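Local atomic coordinates of clavulanic acid biosynthesis oligopeptide binding protein 2 (Streptomyces clavuligerus, PDB entry 2WOL), a protein that probably binds oligopeptides as an extracellular solute-binding protein and belongs to the pathway that makes the beta-lactamase inhibitor clavulanic acid. Residues Ala358-Asp363 against Leu509-Glu514; Ala350-Thr355 against Gly462-Leu467; Thr540-His545 against Gln554-Ala559. All coordinates share one frame; numbering follows the deposited sequence.

Contact 1: residues Ala358-Asp363 against Leu509-Glu514; sequences AHQDLD and LWRAVE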
# COMPACT_ATOMS: atom_id res chain seq x y z
N ALA A 358 -7.63 -15.05 3.80
CA ALA A 358 -8.52 -15.04 4.96
C ALA A 358 -9.86 -14.34 4.74
O ALA A 358 -10.74 -14.39 5.61
CB ALA A 358 -7.82 -14.46 6.17
N HIS A 359 -10.02 -13.68 3.59
CA HIS A 359 -11.29 -13.03 3.26
C HIS A 359 -12.48 -13.95 3.56
O HIS A 359 -12.50 -15.12 3.16
CB HIS A 359 -11.31 -12.59 1.80
CG HIS A 359 -12.54 -11.83 1.42
ND1 HIS A 359 -13.57 -12.39 0.70
CD2 HIS A 359 -12.91 -10.55 1.68
CE1 HIS A 359 -14.52 -11.49 0.52
NE2 HIS A 359 -14.15 -10.36 1.10
N GLN A 360 -13.46 -13.42 4.28
CA GLN A 360 -14.59 -14.22 4.75
C GLN A 360 -15.88 -13.41 4.81
O GLN A 360 -15.85 -12.18 4.82
CB GLN A 360 -14.29 -14.76 6.16
CG GLN A 360 -14.17 -13.65 7.21
CD GLN A 360 -13.88 -14.16 8.61
OE1 GLN A 360 -14.31 -15.25 8.99
NE2 GLN A 360 -13.14 -13.37 9.39
N ASP A 361 -17.00 -14.12 4.85
CA ASP A 361 -18.30 -13.52 5.15
C ASP A 361 -18.34 -13.19 6.63
O ASP A 361 -18.25 -14.09 7.48
CB ASP A 361 -19.43 -14.49 4.83
CG ASP A 361 -19.61 -14.72 3.36
OD1 ASP A 361 -18.97 -14.01 2.54
OD2 ASP A 361 -20.41 -15.62 3.02
N LEU A 362 -18.47 -11.91 6.94
CA LEU A 362 -18.52 -11.46 8.32
C LEU A 362 -19.32 -10.17 8.38
O LEU A 362 -18.91 -9.15 7.81
CB LEU A 362 -17.09 -11.26 8.86
CG LEU A 362 -16.92 -10.80 10.31
CD1 LEU A 362 -17.43 -11.83 11.32
CD2 LEU A 362 -15.46 -10.47 10.58
N ASP A 363 -20.47 -10.22 9.03
CA ASP A 363 -21.35 -9.06 9.16
C ASP A 363 -22.02 -9.10 10.53
O ASP A 363 -23.17 -9.51 10.66
CB ASP A 363 -22.38 -9.03 8.02
CG ASP A 363 -23.21 -7.76 8.01
OD1 ASP A 363 -22.83 -6.76 8.66
OD2 ASP A 363 -24.26 -7.76 7.33
N LEU A 509 -6.70 -18.77 11.40
CA LEU A 509 -6.28 -17.93 12.51
C LEU A 509 -6.57 -16.46 12.22
O LEU A 509 -7.06 -15.74 13.08
CB LEU A 509 -4.80 -18.13 12.83
CG LEU A 509 -4.41 -19.45 13.50
CD1 LEU A 509 -2.92 -19.70 13.35
CD2 LEU A 509 -4.83 -19.48 14.97
N TRP A 510 -6.28 -16.02 10.99
CA TRP A 510 -6.55 -14.64 10.60
C TRP A 510 -8.03 -14.31 10.60
O TRP A 510 -8.42 -13.19 10.94
CB TRP A 510 -5.91 -14.31 9.25
CG TRP A 510 -4.47 -13.93 9.38
CD1 TRP A 510 -3.39 -14.61 8.87
CD2 TRP A 510 -3.94 -12.79 10.06
NE1 TRP A 510 -2.23 -13.95 9.19
CE2 TRP A 510 -2.54 -12.83 9.93
CE3 TRP A 510 -4.52 -11.72 10.77
CZ2 TRP A 510 -1.70 -11.86 10.48
CZ3 TRP A 510 -3.68 -10.75 11.32
CH2 TRP A 510 -2.29 -10.83 11.17
N ARG A 511 -8.86 -15.28 10.24
CA ARG A 511 -10.31 -15.13 10.31
C ARG A 511 -10.79 -14.93 11.74
O ARG A 511 -11.69 -14.13 11.99
CB ARG A 511 -11.03 -16.31 9.66
CG ARG A 511 -10.93 -16.28 8.16
CD ARG A 511 -11.50 -17.51 7.51
NE ARG A 511 -11.56 -17.29 6.07
CZ ARG A 511 -11.78 -18.24 5.16
NH1 ARG A 511 -11.96 -19.50 5.52
NH2 ARG A 511 -11.82 -17.90 3.87
N ALA A 512 -10.16 -15.64 12.68
CA ALA A 512 -10.45 -15.45 14.10
C ALA A 512 -10.03 -14.05 14.58
O ALA A 512 -10.75 -13.41 15.35
CB ALA A 512 -9.78 -16.53 14.94
N VAL A 513 -8.87 -13.58 14.12
CA VAL A 513 -8.43 -12.22 14.43
C VAL A 513 -9.46 -11.19 13.95
O VAL A 513 -9.89 -10.34 14.72
CB VAL A 513 -7.05 -11.88 13.81
CG1 VAL A 513 -6.69 -10.42 14.06
CG2 VAL A 513 -5.98 -12.80 14.37
N GLU A 514 -9.86 -11.29 12.68
CA GLU A 514 -10.80 -10.33 12.11
C GLU A 514 -12.13 -10.34 12.84
O GLU A 514 -12.70 -9.28 13.12
CB GLU A 514 -11.02 -10.59 10.62
CG GLU A 514 -11.85 -9.50 9.96
CD GLU A 514 -12.15 -9.76 8.50
OE1 GLU A 514 -12.48 -10.92 8.15
OE2 GLU A 514 -12.06 -8.80 7.71
O HOH W 1 -13.09 -10.75 5.42

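Contact 2: residues Ala350-Thr355 against Gly462-Leu467; sequences ALFPPT and GFLAPL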
# COMPACT_ATOMS: atom_id res chain seq x y z
N ALA A 350 -16.76 -6.19 6.32
CA ALA A 350 -15.56 -6.66 7.00
C ALA A 350 -14.31 -5.95 6.48
O ALA A 350 -14.41 -5.03 5.66
CB ALA A 350 -15.43 -8.18 6.88
N LEU A 351 -13.14 -6.38 6.95
CA LEU A 351 -11.91 -5.62 6.75
C LEU A 351 -11.04 -6.10 5.58
O LEU A 351 -10.65 -5.30 4.73
CB LEU A 351 -11.09 -5.58 8.05
CG LEU A 351 -11.85 -5.12 9.30
CD1 LEU A 351 -11.05 -5.39 10.56
CD2 LEU A 351 -12.23 -3.65 9.23
N PHE A 352 -10.74 -7.40 5.54
CA PHE A 352 -9.84 -7.95 4.51
C PHE A 352 -10.36 -7.72 3.09
O PHE A 352 -11.53 -7.97 2.81
CB PHE A 352 -9.66 -9.47 4.69
CG PHE A 352 -8.85 -9.86 5.89
CD1 PHE A 352 -9.31 -10.86 6.75
CD2 PHE A 352 -7.61 -9.27 6.17
CE1 PHE A 352 -8.57 -11.25 7.86
CE2 PHE A 352 -6.87 -9.66 7.28
CZ PHE A 352 -7.35 -10.65 8.13
N PRO A 353 -9.47 -7.26 2.19
CA PRO A 353 -9.79 -7.29 0.76
C PRO A 353 -9.90 -8.74 0.26
O PRO A 353 -9.27 -9.63 0.83
CB PRO A 353 -8.59 -6.60 0.11
CG PRO A 353 -7.90 -5.87 1.21
CD PRO A 353 -8.15 -6.68 2.44
N PRO A 354 -10.70 -8.98 -0.81
CA PRO A 354 -10.85 -10.33 -1.36
C PRO A 354 -9.58 -10.94 -1.98
O PRO A 354 -9.60 -12.12 -2.36
CB PRO A 354 -11.94 -10.15 -2.43
CG PRO A 354 -11.92 -8.71 -2.77
CD PRO A 354 -11.54 -7.99 -1.51
N THR A 355 -8.50 -10.17 -2.09
CA THR A 355 -7.22 -10.69 -2.58
C THR A 355 -6.55 -11.59 -1.55
O THR A 355 -5.69 -12.41 -1.90
CB THR A 355 -6.23 -9.56 -2.94
OG1 THR A 355 -6.24 -8.56 -1.91
CG2 THR A 355 -6.58 -8.93 -4.28
N GLY A 462 0.36 -7.70 6.77
CA GLY A 462 0.56 -6.37 6.20
C GLY A 462 -0.70 -5.53 6.26
O GLY A 462 -0.64 -4.34 6.56
N PHE A 463 -1.84 -6.15 6.00
CA PHE A 463 -3.10 -5.42 5.98
C PHE A 463 -3.64 -5.10 7.37
O PHE A 463 -4.03 -3.95 7.64
CB PHE A 463 -4.17 -6.15 5.16
CG PHE A 463 -5.43 -5.36 5.02
CD1 PHE A 463 -5.56 -4.42 4.01
CD2 PHE A 463 -6.47 -5.53 5.93
CE1 PHE A 463 -6.72 -3.65 3.89
CE2 PHE A 463 -7.64 -4.77 5.82
CZ PHE A 463 -7.76 -3.84 4.80
N LEU A 464 -3.69 -6.10 8.24
CA LEU A 464 -4.44 -5.97 9.49
C LEU A 464 -3.62 -5.59 10.72
O LEU A 464 -4.10 -4.85 11.57
CB LEU A 464 -5.29 -7.22 9.75
CG LEU A 464 -6.39 -7.11 10.81
CD1 LEU A 464 -7.29 -5.89 10.56
CD2 LEU A 464 -7.22 -8.38 10.89
N ALA A 465 -2.39 -6.09 10.82
CA ALA A 465 -1.59 -5.82 12.02
C ALA A 465 -1.38 -4.33 12.33
O ALA A 465 -1.53 -3.93 13.49
CB ALA A 465 -0.27 -6.56 11.99
N PRO A 466 -1.04 -3.50 11.32
CA PRO A 466 -0.89 -2.08 11.64
C PRO A 466 -2.17 -1.42 12.15
O PRO A 466 -2.10 -0.40 12.85
CB PRO A 466 -0.47 -1.47 10.29
CG PRO A 466 0.16 -2.61 9.55
CD PRO A 466 -0.72 -3.77 9.91
N LEU A 467 -3.31 -2.01 11.83
CA LEU A 467 -4.61 -1.46 12.22
C LEU A 467 -5.06 -1.87 13.62
O LEU A 467 -5.82 -1.13 14.25
CB LEU A 467 -5.69 -1.87 11.22
CG LEU A 467 -5.58 -1.42 9.76
CD1 LEU A 467 -6.80 -1.89 8.99
CD2 LEU A 467 -5.42 0.11 9.65

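Contact 3: residues Thr540-His545 against Gln554-Ala559; sequences TNVYVH and QAMGLA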
# COMPACT_ATOMS: atom_id res chain seq x y z
N THR A 540 1.81 -1.58 -24.92
CA THR A 540 1.77 -3.04 -24.92
C THR A 540 1.96 -3.60 -23.51
O THR A 540 2.60 -2.97 -22.66
CB THR A 540 2.84 -3.63 -25.86
OG1 THR A 540 4.14 -3.24 -25.41
CG2 THR A 540 2.64 -3.14 -27.29
N ASN A 541 1.39 -4.78 -23.26
CA ASN A 541 1.52 -5.49 -21.99
C ASN A 541 1.00 -4.70 -20.79
O ASN A 541 1.67 -4.62 -19.75
CB ASN A 541 2.97 -5.93 -21.75
CG ASN A 541 3.58 -6.61 -22.95
OD1 ASN A 541 3.16 -7.69 -23.34
ND2 ASN A 541 4.56 -5.96 -23.56
N VAL A 542 -0.19 -4.14 -20.94
CA VAL A 542 -0.83 -3.40 -19.86
C VAL A 542 -1.67 -4.34 -18.99
O VAL A 542 -2.54 -5.05 -19.50
CB VAL A 542 -1.72 -2.26 -20.38
CG1 VAL A 542 -2.34 -1.49 -19.22
CG2 VAL A 542 -0.92 -1.31 -21.26
N TYR A 543 -1.41 -4.33 -17.69
CA TYR A 543 -2.24 -5.09 -16.76
C TYR A 543 -2.15 -4.46 -15.37
O TYR A 543 -1.11 -3.90 -15.01
CB TYR A 543 -1.83 -6.58 -16.70
CG TYR A 543 -0.53 -6.85 -15.97
CD1 TYR A 543 -0.54 -7.25 -14.63
CD2 TYR A 543 0.70 -6.72 -16.62
CE1 TYR A 543 0.65 -7.51 -13.95
CE2 TYR A 543 1.90 -6.97 -15.94
CZ TYR A 543 1.86 -7.37 -14.61
OH TYR A 543 3.04 -7.62 -13.94
N VAL A 544 -3.24 -4.56 -14.62
CA VAL A 544 -3.25 -4.12 -13.24
C VAL A 544 -2.51 -5.16 -12.41
O VAL A 544 -2.90 -6.33 -12.38
CB VAL A 544 -4.69 -3.94 -12.71
CG1 VAL A 544 -4.68 -3.46 -11.26
CG2 VAL A 544 -5.47 -2.95 -13.58
N HIS A 545 -1.43 -4.74 -11.76
CA HIS A 545 -0.71 -5.67 -10.91
C HIS A 545 -1.48 -5.88 -9.62
O HIS A 545 -1.78 -4.92 -8.91
CB HIS A 545 0.72 -5.22 -10.61
CG HIS A 545 1.57 -6.34 -10.12
ND1 HIS A 545 1.37 -6.94 -8.90
CD2 HIS A 545 2.58 -7.02 -10.71
CE1 HIS A 545 2.23 -7.93 -8.75
NE2 HIS A 545 2.98 -8.00 -9.83
N GLN A 554 6.65 -1.43 -15.45
CA GLN A 554 7.88 -2.06 -15.94
C GLN A 554 7.64 -3.08 -17.06
O GLN A 554 8.54 -3.35 -17.85
CB GLN A 554 8.67 -2.69 -14.78
CG GLN A 554 8.06 -3.94 -14.16
CD GLN A 554 8.41 -5.20 -14.92
OE1 GLN A 554 9.43 -5.26 -15.61
NE2 GLN A 554 7.57 -6.22 -14.80
N ALA A 555 6.43 -3.63 -17.12
CA ALA A 555 6.09 -4.64 -18.12
C ALA A 555 5.73 -4.04 -19.48
O ALA A 555 5.69 -4.75 -20.49
CB ALA A 555 4.95 -5.50 -17.62
N MET A 556 5.47 -2.74 -19.51
CA MET A 556 4.91 -2.08 -20.69
C MET A 556 5.93 -1.87 -21.79
O MET A 556 7.11 -1.67 -21.54
CB MET A 556 4.31 -0.73 -20.30
CG MET A 556 3.09 -0.83 -19.43
SD MET A 556 2.62 0.80 -18.84
CE MET A 556 1.12 0.37 -17.97
N GLY A 557 5.44 -1.89 -23.03
CA GLY A 557 6.22 -1.46 -24.18
C GLY A 557 5.39 -0.54 -25.06
O GLY A 557 4.30 -0.10 -24.68
N LEU A 558 5.92 -0.26 -26.25
CA LEU A 558 5.24 0.58 -27.23
C LEU A 558 5.03 -0.22 -28.51
O LEU A 558 5.91 -0.98 -28.92
CB LEU A 558 6.05 1.84 -27.54
CG LEU A 558 6.24 2.95 -26.49
CD1 LEU A 558 4.89 3.37 -25.88
CD2 LEU A 558 7.24 2.56 -25.39
N ALA A 559 3.86 -0.06 -29.12
CA ALA A 559 3.58 -0.69 -30.41
C ALA A 559 4.36 0.01 -31.52
O ALA A 559 4.61 1.22 -31.45
CB ALA A 559 2.09 -0.65 -30.70
O HOH W 2 6.14 -3.37 -27.40

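Contact 1: residues Ala358-Asp363 against Leu509-Glu514
Gln360 drives its carboxamide into the side of helix 503-520, where both N-H groups of NE2 find an acceptor. One runs 2.8 Å from Gln360 NE2 to Glu514 OE1, nearly straight at 169°, and lands on the anti lone pair of that oxygen with amide and carboxylate almost coplanar. The other reaches the backbone, Gln360 NE2 to Arg511 O at 3.1 Å, arriving in the carbonyl plane on a lone pair. A chi1 of 65° puts CG of Gln360 between the backbone N and the carbonyl carbon, on the helix side, and the extended chain beyond it carries NE2 to both acceptors. Arg511 slides past Gln360 in the reverse direction and uses two nitrogens on the loop backbone. Its NE donates to Ala358 O at 3.0 Å, with that oxygen in the guanidinium plane, while NH2 donates to His359 O at 2.9 Å, this oxygen lying tilted from the plane. In both bonds the donor stands above the plane of the carbonyl. The third nitrogen, NH1, forms a salt bridge with Glu508 one turn back. Water 1 closes a further link, accepting from Gln360 N at 2.9 Å and donating to Glu514 OE1 at 2.8 Å. Around this polar layer lies modest packing: Ala358 CB meets Trp510 CB at 3.6 Å, and Leu362 CD2 lies against Glu514 CG at 3.8 Å. Glu514 OE2 turns to another part of the same loop and takes the backbone N-H groups of Leu351 and Phe352. The buried carboxylate is therefore met by the Gln360 amide, a water and two peptide N-H groups, a surrounding consistent with an ionised glutamate stabilised by neutral donors, while the carbonyls of Ala358 and His359 face an arginine that is probably charged.

Contact 2: residues Ala350-Thr355 against Gly462-Leu467
Phe352 and Phe463 mark the nearest backbone approach, with CA atoms 7.3 Å apart where the irregular segment 350-355 passes the helical segment 462-467. The contact belongs to the lobe of this periplasmic-binding-protein fold that is built on the mixed sheet containing strands 303-309 and 448-453, and it joins a loop to helix 460-468 through buried apolar groups. The helix is kinked here: Pro466 has no N-H to give, and Leu467 N bonds back to Leu464 O. Phe463 is the main surface. Its CG, anti to the backbone N (chi1 -175°), is set toward the loop. The side chains of Phe463 and Pro353 reach toward each other tip to tip, and Pro353 CD makes a CH-pi contact over the face of the Phe463 ring, 3.6 Å from its centroid and only 9° off the ring normal. Pro353 CG sits farther out, 3.7 Å from Phe463 CE1. The neighbouring Phe352 ring touches Phe463 as well, CD2 of Phe352 to CD2 of Phe463 at 3.9 Å, but the two side chains cross obliquely. Phe352 then meets Leu464 at about a right angle, and the leucine touches the ring at CE2 and CZ: Phe352 CZ to Leu464 CD2 is 3.6 Å, and Phe352 CE2 to Leu464 CB is 3.8 Å. Leu351 completes the set, crossing Leu464 at about a right angle to bring its CD1 to 3.8 Å from Leu464 CD1. Around this cluster, Trp453 packs edge-to-face with Phe463, Leu304 of strand 303-309 touches both Leu351 and Phe463, and Trp510 and Val513 of helix 503-520 lie against Phe352 and Leu464, respectively. One polar atom also borders the cluster: Leu351 O lies as close to Phe463 CE2 as to Phe463 CZ, 3.2 Å from each.

Contact 3: residues Thr540-His545 against Gln554-Ala559
Thr540 and Gly557 form an antiparallel hydrogen-bonded pair. Thr540 N donates to Gly557 O at 2.9 Å, nearly straight at 172°, and Gly557 N returns a bond to Thr540 O at 3.1 Å. That same Thr540 O also receives a CA-H contact from Met556 CA at 3.2 Å. The threonine hydroxyl, placed between the backbone N and the carbonyl carbon (chi1 61°), lies tightly over the glycine, with Thr540 OG1 3.0 Å from Gly557 CA. Water 2 bridges Thr540 OG1 and Leu558 O, and Arg30 also bonds that carbonyl. Farther along, Ala555 CB abuts the edge of the Tyr543 ring, 3.8 Å from Tyr543 CE2. Met556, its chain extended, brings CE to 4.1 Å from Val542 CG1, with Tyr551 packing against both side chains. Asn541 lays its CB 3.2 Å from Ala555 O, and its ND2 is held by Ser28 O. Asn541 has the left-handed helical conformation (phi 60°) usual at the first position of such a bulge: next to the antiparallel Thr540-Gly557 pair, Asn541 and Val542 both face Val25, a geometry that fits a G1 beta bulge.

How the contacts relate
From the N terminus, the loop between strand 346-347 and helix 375-384 supplies the first segments of both contact 2 and contact 1. Contact 2 closes at helix 460-468 and contact 1 only later, at helix 503-520, so the two cross along the chain, each enclosing a long excursion through helices and sheet. They also touch directly, their centres about 10 Å apart, and together bind that loop to two helices of one lobe. Contact 3 opens after both and closes a short loop of eight residues near the C terminus; N-terminal residues such as Val25 bond to segment 540-545 alongside it. Its centre lies about 35 Å from contact 1's and about 28 Å from contact 2's.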